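Local coordinates for nucleoside phosphorylase, putative (Trypanosoma brucei, PDB 3BJE) that catalyses the reversible phosphorolysis of uridine to uracil and ribose 1-phosphate, acting as a homodimeric uridine phosphorylase, at the interface of chains A and B. Residues are numbered along the deposited sequence; one frame, centred on the assembly and turned at random. Chains: chain A/B, Nucleoside phosphorylase, putative.

Contact 1: the interface of chains A and B. Residues chain A 105, 108, 120, 177, 305; chain B 251-252, 258, 261, 265.
B:Phe261 lies between two side chains of the other subunit. A:Leu305 caps one face of the phenyl ring, its CD2 methyl 3.7 Å from the ring centroid, while CD1 bears on the rim near CZ. Against the opposite face comes A:Tyr177, edge first: its CE1 and CD1 point at the CG-CD1 side of the phenyl, and the two planes stand 74° apart. The CD2-CE2 rim of the same phenyl meets the amide of A:Asn105, with OD1 3.3 Å from B:Phe261 CD2. A:Asn105 OD1 also sits 3.4 Å from B:Val258 CB. The A:Asn105 amide also lies nearly parallel to the ring of B:Tyr251, 19° between planes, and A:Asn105 CB packs 3.4 Å from B:Tyr251 CD2. The amide is held in part by its own subunit: A:Asn105 ND2 donates to A:Tyr177 OH, the phenol oxygen, over 3.1 Å, tilted slightly from the amide plane. The same phenol oxygen takes a weak bond from the backbone N of B:Gly252. Further out, A:His108 is turned with CG anti to the backbone N (chi1 -177°), which places its imidazole between A:Leu305 CD2 and A:Trp120 CZ3. A:Trp120 just touches the partner, CH2 3.9 Å from B:Val258 CG1.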
loop_
_atom_site.group_PDB
_atom_site.type_symbol
_atom_site.label_atom_id
_atom_site.label_comp_id
_atom_site.label_asym_id
_atom_site.label_seq_id
_atom_site.Cartn_x
_atom_site.Cartn_y
_atom_site.Cartn_z
ATOM N N ASN A 105 6.189 12.191 -2.174
ATOM C CA ASN A 105 5.629 13.380 -2.835
ATOM C C ASN A 105 5.412 14.511 -1.834
ATOM O O ASN A 105 5.710 15.675 -2.125
ATOM C CB ASN A 105 4.301 13.034 -3.513
ATOM C CG ASN A 105 4.482 12.598 -4.940
ATOM O OD1 ASN A 105 4.447 13.436 -5.840
ATOM N ND2 ASN A 105 4.706 11.301 -5.158
ATOM N N HIS A 108 8.700 15.936 -0.692
ATOM C CA HIS A 108 9.148 16.806 -1.797
ATOM C C HIS A 108 8.519 18.182 -1.747
ATOM O O HIS A 108 9.242 19.181 -1.813
ATOM C CB HIS A 108 8.902 16.121 -3.145
ATOM C CG HIS A 108 9.385 16.901 -4.321
ATOM N ND1 HIS A 108 10.637 17.469 -4.359
ATOM C CD2 HIS A 108 8.787 17.213 -5.498
ATOM C CE1 HIS A 108 10.788 18.106 -5.511
ATOM N NE2 HIS A 108 9.679 17.971 -6.216
ATOM N N TRP A 120 7.905 26.814 -6.419
ATOM C CA TRP A 120 8.913 25.790 -6.193
ATOM C C TRP A 120 10.304 26.413 -6.157
ATOM O O TRP A 120 10.617 27.330 -6.909
ATOM C CB TRP A 120 8.824 24.689 -7.262
ATOM C CG TRP A 120 7.570 23.885 -7.138
ATOM C CD1 TRP A 120 6.355 24.165 -7.698
ATOM C CD2 TRP A 120 7.388 22.685 -6.375
ATOM N NE1 TRP A 120 5.434 23.211 -7.342
ATOM C CE2 TRP A 120 6.040 22.293 -6.530
ATOM C CE3 TRP A 120 8.232 21.894 -5.583
ATOM C CZ2 TRP A 120 5.515 21.166 -5.917
ATOM C CZ3 TRP A 120 7.704 20.756 -4.971
ATOM C CH2 TRP A 120 6.358 20.408 -5.140
ATOM N N TYR A 177 6.206 6.607 -13.144
ATOM C CA TYR A 177 7.269 7.601 -13.171
ATOM C C TYR A 177 8.349 7.201 -14.183
ATOM O O TYR A 177 9.555 7.361 -13.948
ATOM C CB TYR A 177 7.873 7.752 -11.789
ATOM C CG TYR A 177 6.916 8.311 -10.756
ATOM C CD1 TYR A 177 7.019 9.623 -10.330
ATOM C CD2 TYR A 177 5.900 7.528 -10.216
ATOM C CE1 TYR A 177 6.147 10.146 -9.409
ATOM C CE2 TYR A 177 5.000 8.043 -9.291
ATOM C CZ TYR A 177 5.136 9.365 -8.873
ATOM O OH TYR A 177 4.299 9.917 -7.927
ATOM N N LEU A 305 14.388 12.330 -7.559
ATOM C CA LEU A 305 14.420 13.683 -6.970
ATOM C C LEU A 305 15.826 14.183 -6.635
ATOM O O LEU A 305 15.994 15.354 -6.301
ATOM C CB LEU A 305 13.586 13.745 -5.695
ATOM C CG LEU A 305 12.100 13.521 -5.857
ATOM C CD1 LEU A 305 11.450 13.531 -4.481
ATOM C CD2 LEU A 305 11.522 14.581 -6.776
ATOM N N TYR B 251 -0.361 10.321 -6.182
ATOM C CA TYR B 251 0.052 11.536 -6.886
ATOM C C TYR B 251 0.286 11.235 -8.352
ATOM O O TYR B 251 -0.684 11.110 -9.083
ATOM C CB TYR B 251 1.233 12.189 -6.166
ATOM C CG TYR B 251 0.796 12.799 -4.860
ATOM C CD1 TYR B 251 0.159 14.032 -4.841
ATOM C CD2 TYR B 251 1.009 12.154 -3.649
ATOM C CE1 TYR B 251 -0.272 14.621 -3.651
ATOM C CE2 TYR B 251 0.601 12.746 -2.448
ATOM C CZ TYR B 251 -0.056 13.973 -2.454
ATOM O OH TYR B 251 -0.484 14.546 -1.266
ATOM N N GLY B 252 1.526 11.069 -8.795
ATOM C CA GLY B 252 1.777 10.703 -10.195
ATOM C C GLY B 252 1.000 9.467 -10.628
ATOM O O GLY B 252 0.593 9.328 -11.796
ATOM N N VAL B 258 3.308 17.028 -9.571
ATOM C CA VAL B 258 3.950 17.529 -8.347
ATOM C C VAL B 258 5.431 17.847 -8.566
ATOM O O VAL B 258 6.228 16.956 -8.796
ATOM C CB VAL B 258 3.817 16.531 -7.171
ATOM C CG1 VAL B 258 4.407 17.121 -5.894
ATOM C CG2 VAL B 258 2.338 16.141 -6.962
ATOM N N PHE B 261 8.673 15.874 -10.098
ATOM C CA PHE B 261 8.185 14.612 -10.659
ATOM C C PHE B 261 7.410 14.791 -11.962
ATOM O O PHE B 261 7.326 13.879 -12.790
ATOM C CB PHE B 261 7.237 13.909 -9.680
ATOM C CG PHE B 261 7.911 13.205 -8.542
ATOM C CD1 PHE B 261 8.927 12.291 -8.766
ATOM C CD2 PHE B 261 7.463 13.391 -7.242
ATOM C CE1 PHE B 261 9.502 11.617 -7.714
ATOM C CE2 PHE B 261 8.030 12.714 -6.195
ATOM C CZ PHE B 261 9.064 11.826 -6.434
ATOM N N LEU B 265 6.292 11.819 -15.459
ATOM C CA LEU B 265 5.069 11.010 -15.408
ATOM C C LEU B 265 4.853 10.209 -16.670
ATOM O O LEU B 265 5.025 10.719 -17.788
ATOM C CB LEU B 265 3.840 11.885 -15.167
ATOM C CG LEU B 265 3.835 12.560 -13.796
ATOM C CD1 LEU B 265 2.514 13.308 -13.616
ATOM C CD2 LEU B 265 4.052 11.561 -12.640
#

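Contact 2: the interface of chains A and B. Residues chain A 74-75, 94-95, 99; chain B 75, 94-95, 99.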
loop_
_atom_site.group_PDB
_atom_site.type_symbol
_atom_site.label_atom_id
_atom_site.label_comp_id
_atom_site.label_asym_id
_atom_site.label_seq_id
_atom_site.Cartn_x
_atom_site.Cartn_y
_atom_site.Cartn_z
ATOM N N ARG A 74 -3.822 8.789 10.183
ATOM C CA ARG A 74 -3.873 7.521 9.447
ATOM C C ARG A 74 -2.671 6.625 9.881
ATOM O O ARG A 74 -2.331 6.573 11.062
ATOM C CB ARG A 74 -3.874 7.769 7.933
ATOM C CG ARG A 74 -5.198 8.196 7.326
ATOM C CD ARG A 74 -4.941 8.673 5.875
ATOM N NE ARG A 74 -6.150 9.053 5.137
ATOM C CZ ARG A 74 -7.008 8.185 4.612
ATOM N NH1 ARG A 74 -6.813 6.887 4.771
ATOM N NH2 ARG A 74 -8.081 8.624 3.942
ATOM N N GLU A 75 -2.009 5.938 8.955
ATOM C CA GLU A 75 -0.840 5.137 9.357
ATOM C C GLU A 75 0.430 6.025 9.511
ATOM O O GLU A 75 1.524 5.525 9.800
ATOM C CB GLU A 75 -0.631 3.930 8.409
ATOM C CG GLU A 75 -0.506 4.156 6.868
ATOM C CD GLU A 75 -1.764 3.703 6.112
ATOM O OE1 GLU A 75 -2.775 4.362 6.475
ATOM O OE2 GLU A 75 -1.760 2.706 5.247
ATOM N N GLY A 94 3.380 3.355 6.907
ATOM C CA GLY A 94 2.468 2.245 6.674
ATOM C C GLY A 94 3.075 1.336 5.620
ATOM O O GLY A 94 4.216 1.516 5.208
ATOM N N MET A 95 2.295 0.375 5.148
ATOM C CA MET A 95 2.836 -0.684 4.310
ATOM C C MET A 95 2.755 -0.350 2.843
ATOM O O MET A 95 1.705 0.082 2.369
ATOM C CB MET A 95 2.096 -1.987 4.592
ATOM C CG MET A 95 2.161 -2.380 6.032
ATOM S SD MET A 95 1.464 -3.994 6.382
ATOM C CE MET A 95 -0.282 -3.612 6.303
ATOM N N ASN A 99 2.237 3.681 -0.436
ATOM C CA ASN A 99 2.389 4.564 0.737
ATOM C C ASN A 99 3.656 5.407 0.630
ATOM O O ASN A 99 3.686 6.592 0.998
ATOM C CB ASN A 99 2.400 3.745 2.021
ATOM C CG ASN A 99 1.033 3.160 2.355
ATOM O OD1 ASN A 99 0.374 2.517 1.514
ATOM N ND2 ASN A 99 0.596 3.389 3.594
ATOM N N GLU B 75 -1.886 -0.229 10.843
ATOM C CA GLU B 75 -3.042 0.511 10.347
ATOM C C GLU B 75 -4.341 -0.344 10.391
ATOM O O GLU B 75 -5.395 0.105 9.946
ATOM C CB GLU B 75 -2.736 1.064 8.939
ATOM C CG GLU B 75 -2.381 0.063 7.799
ATOM C CD GLU B 75 -0.888 0.044 7.427
ATOM O OE1 GLU B 75 -0.155 -0.337 8.360
ATOM O OE2 GLU B 75 -0.469 0.395 6.246
ATOM N N GLY B 94 -5.924 0.305 5.878
ATOM C CA GLY B 94 -4.864 1.220 5.465
ATOM C C GLY B 94 -4.968 1.425 3.958
ATOM O O GLY B 94 -5.932 0.998 3.323
ATOM N N MET B 95 -3.953 2.044 3.382
ATOM C CA MET B 95 -4.023 2.453 1.979
ATOM C C MET B 95 -3.446 1.381 1.065
ATOM O O MET B 95 -2.386 0.848 1.328
ATOM C CB MET B 95 -3.249 3.752 1.796
ATOM C CG MET B 95 -3.780 4.831 2.713
ATOM S SD MET B 95 -3.141 6.481 2.444
ATOM C CE MET B 95 -1.502 6.309 3.110
ATOM N N ASN B 99 -2.287 -3.609 0.766
ATOM C CA ASN B 99 -2.944 -3.784 2.051
ATOM C C ASN B 99 -4.170 -4.681 1.948
ATOM O O ASN B 99 -4.427 -5.496 2.843
ATOM C CB ASN B 99 -3.308 -2.426 2.641
ATOM C CG ASN B 99 -2.088 -1.660 3.098
ATOM O OD1 ASN B 99 -1.132 -1.451 2.326
ATOM N ND2 ASN B 99 -2.119 -1.189 4.346
#
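A:Glu75 and B:Glu75 meet at the two-fold axis of this homodimer of the nucleoside phosphorylase (PNP/UDP) family, beside the calcium-binding A:Met95, A:Asn99, B:Met95 and B:Asn99. A:Glu75 CB packs 3.6 Å from B:Glu75 CB. CG sits between the backbone N and the carbonyl carbon (chi1 55°), and the bend at chi2 carries the carboxylate over to the B:Gly94-B:Met95 segment. A:Glu75 CG lies 3.8 Å from B:Glu75 OE2, and A:Glu75 CD stands 4.0 Å from B:Met95 CE. OE1 touches carbon, the CA of B:Gly94 and CG of B:Met95. A:Glu75 OE2 uses its syn lone pair to accept from B:Met95 N over 3.0 Å in a nearly straight bond, 168° at the hydrogen. A:Asn99 ND2 donates to A:Glu75 OE2, also over 3.0 Å, from above the carboxylate plane but within its own amide plane. A:Glu75 OE2 comes 2.8 Å from B:Glu75 OE2, the carboxylates turned 66° apart. Two bare carboxylates would repel at this distance, so a shared proton is plausible, though none is seen. B:Glu75 repeats the pattern with A:Met95 N and B:Asn99 ND2. A:Asn99 OD1 and B:Met95 O come together at 3.2 Å without a hydrogen bond; a calcium ion probably draws in these carbonyl and amide oxygens of both chains at the axis.

Contact 3: the interface of chains A and B. Residues chain A 170, 201, 204, 248, 252-253, 267, 270; chain B 176.
This is a knob-in-pocket part of the two-fold homodimer interface: B:Tyr176, from the 3-10 helix 173-177, inserts its side chain into a pocket of chain A and so joins the two subunits. At the tip, B:Tyr176 OH, the phenol hydroxyl, donates to the backbone carbonyl A:Met170 O over 2.6 Å. It approaches at a C=O angle of 122°, tilted 21° from the carbonyl plane. Carbon surrounds this polar pair: A:Met170 CB, A:Leu201 CD2 and A:Ile204 CG2 all approach the same hydroxyl. A:Leu201 CD2 comes at the ring edge, in plane, 3.9 Å from B:Tyr176 CE1. The CE methyl of A:Met270 meets that CE1 corner too, its side chain running at about a right angle to the tyrosine; a bend at chi3 (-74°) curls the methyl back toward the ring. Along the other long side of the ring, A:Ser248 OG stands 3.7 Å from B:Tyr176 CE2. Nearer the root, A:Cys253 SG packs 3.9 Å from B:Tyr176 CB. Water 1 holds the backbone at this end. Water 1 lies 2.8 Å from B:Tyr176 O and also bonds to the carbonyl of A:Gly252 and the backbone N of A:Val267. Gripped at hydroxyl and backbone alike, the inserted tyrosine ties the 3-10 helix 173-177 of one subunit to the 3-10 helix 252-254 of the other, which itself holds the uracil-pocket residue A:Gln254 and is flanked by A:Phe250 and A:Arg256, and probably helps steady that part of the active site.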
loop_
_atom_site.group_PDB
_atom_site.type_symbol
_atom_site.label_atom_id
_atom_site.label_comp_id
_atom_site.label_asym_id
_atom_site.label_seq_id
_atom_site.Cartn_x
_atom_site.Cartn_y
_atom_site.Cartn_z
ATOM N N MET A 170 9.176 -5.418 -8.003
ATOM C CA MET A 170 8.147 -6.344 -8.475
ATOM C C MET A 170 6.756 -5.685 -8.449
ATOM O O MET A 170 5.804 -6.207 -9.016
ATOM C CB MET A 170 8.150 -7.617 -7.642
ATOM C CG MET A 170 9.534 -8.262 -7.534
ATOM S SD MET A 170 9.549 -9.860 -6.699
ATOM C CE MET A 170 9.007 -9.358 -5.049
ATOM N N LEU A 201 9.076 -13.907 -12.838
ATOM C CA LEU A 201 8.906 -12.471 -13.122
ATOM C C LEU A 201 9.092 -12.171 -14.615
ATOM O O LEU A 201 8.890 -11.042 -15.032
ATOM C CB LEU A 201 9.837 -11.619 -12.272
ATOM C CG LEU A 201 9.514 -11.733 -10.768
ATOM C CD1 LEU A 201 10.679 -11.244 -9.922
ATOM C CD2 LEU A 201 8.221 -10.975 -10.361
ATOM N N ILE A 204 6.199 -10.171 -15.708
ATOM C CA ILE A 204 5.961 -8.854 -15.099
ATOM C C ILE A 204 6.962 -7.843 -15.640
ATOM O O ILE A 204 8.136 -8.136 -15.755
ATOM C CB ILE A 204 6.118 -8.926 -13.559
ATOM C CG1 ILE A 204 5.207 -10.019 -12.978
ATOM C CG2 ILE A 204 5.845 -7.569 -12.888
ATOM C CD1 ILE A 204 3.701 -9.676 -13.058
ATOM N N SER A 248 4.265 -6.082 -4.180
ATOM C CA SER A 248 2.997 -5.323 -4.105
ATOM C C SER A 248 1.929 -6.039 -3.257
ATOM O O SER A 248 0.726 -5.897 -3.459
ATOM C CB SER A 248 2.489 -5.018 -5.502
ATOM O OG SER A 248 2.379 -6.189 -6.301
ATOM N N GLY A 252 0.613 -14.183 -1.750
ATOM C CA GLY A 252 0.914 -14.607 -3.133
ATOM C C GLY A 252 1.895 -13.682 -3.846
ATOM O O GLY A 252 2.724 -14.117 -4.632
ATOM N N CYS A 253 1.817 -12.389 -3.538
ATOM C CA CYS A 253 2.773 -11.408 -4.071
ATOM C C CYS A 253 4.215 -11.615 -3.694
ATOM O O CYS A 253 5.096 -11.025 -4.321
ATOM C CB CYS A 253 2.340 -10.023 -3.650
ATOM S SG CYS A 253 0.784 -9.486 -4.429
ATOM N N VAL A 267 3.652 -16.561 -9.616
ATOM C CA VAL A 267 5.030 -16.900 -9.252
ATOM C C VAL A 267 5.047 -17.672 -7.933
ATOM O O VAL A 267 5.547 -17.190 -6.921
ATOM C CB VAL A 267 5.949 -15.656 -9.128
ATOM C CG1 VAL A 267 7.405 -16.070 -9.178
ATOM C CG2 VAL A 267 5.647 -14.629 -10.248
ATOM N N MET A 270 8.470 -18.127 -6.116
ATOM C CA MET A 270 9.254 -16.888 -6.057
ATOM C C MET A 270 10.482 -16.979 -5.155
ATOM O O MET A 270 11.565 -16.527 -5.524
ATOM C CB MET A 270 8.379 -15.711 -5.607
ATOM C CG MET A 270 9.121 -14.379 -5.680
ATOM S SD MET A 270 8.120 -12.998 -5.103
ATOM C CE MET A 270 6.960 -12.769 -6.453
ATOM N N TYR B 176 -0.115 -10.976 -9.664
ATOM C CA TYR B 176 0.489 -12.105 -8.940
ATOM C C TYR B 176 -0.497 -13.265 -8.716
ATOM O O TYR B 176 -0.119 -14.331 -8.203
ATOM C CB TYR B 176 1.171 -11.608 -7.656
ATOM C CG TYR B 176 2.393 -10.829 -8.048
ATOM C CD1 TYR B 176 3.580 -11.489 -8.338
ATOM C CD2 TYR B 176 2.336 -9.467 -8.288
ATOM C CE1 TYR B 176 4.683 -10.806 -8.779
ATOM C CE2 TYR B 176 3.454 -8.768 -8.742
ATOM C CZ TYR B 176 4.624 -9.454 -8.997
ATOM O OH TYR B 176 5.727 -8.794 -9.475
HETATM O O HOH W 1 2.478 -15.040 -7.455
#

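The three contacts are parts of one two-fold interface. The centre of the C-alpha atoms of contact 2 lies about 20 Å from that of contact 1 and that of contact 3, while the centres of contacts 1 and 3 are about 26 Å apart. Helix 97-112 supplies residues to contacts 1 and 2. The 3-10 helices 173-177 and 252-254 both serve contacts 1 and 3, with B:Gly252 in contact 1 and A:Gly252 in contact 3. Symmetry doubles contacts 1 and 3, whereas contact 2 spans the axis itself. The same segments thus join subunits and adjoin the calcium and uracil sites, which suggests that dimerisation helps shape the active sites.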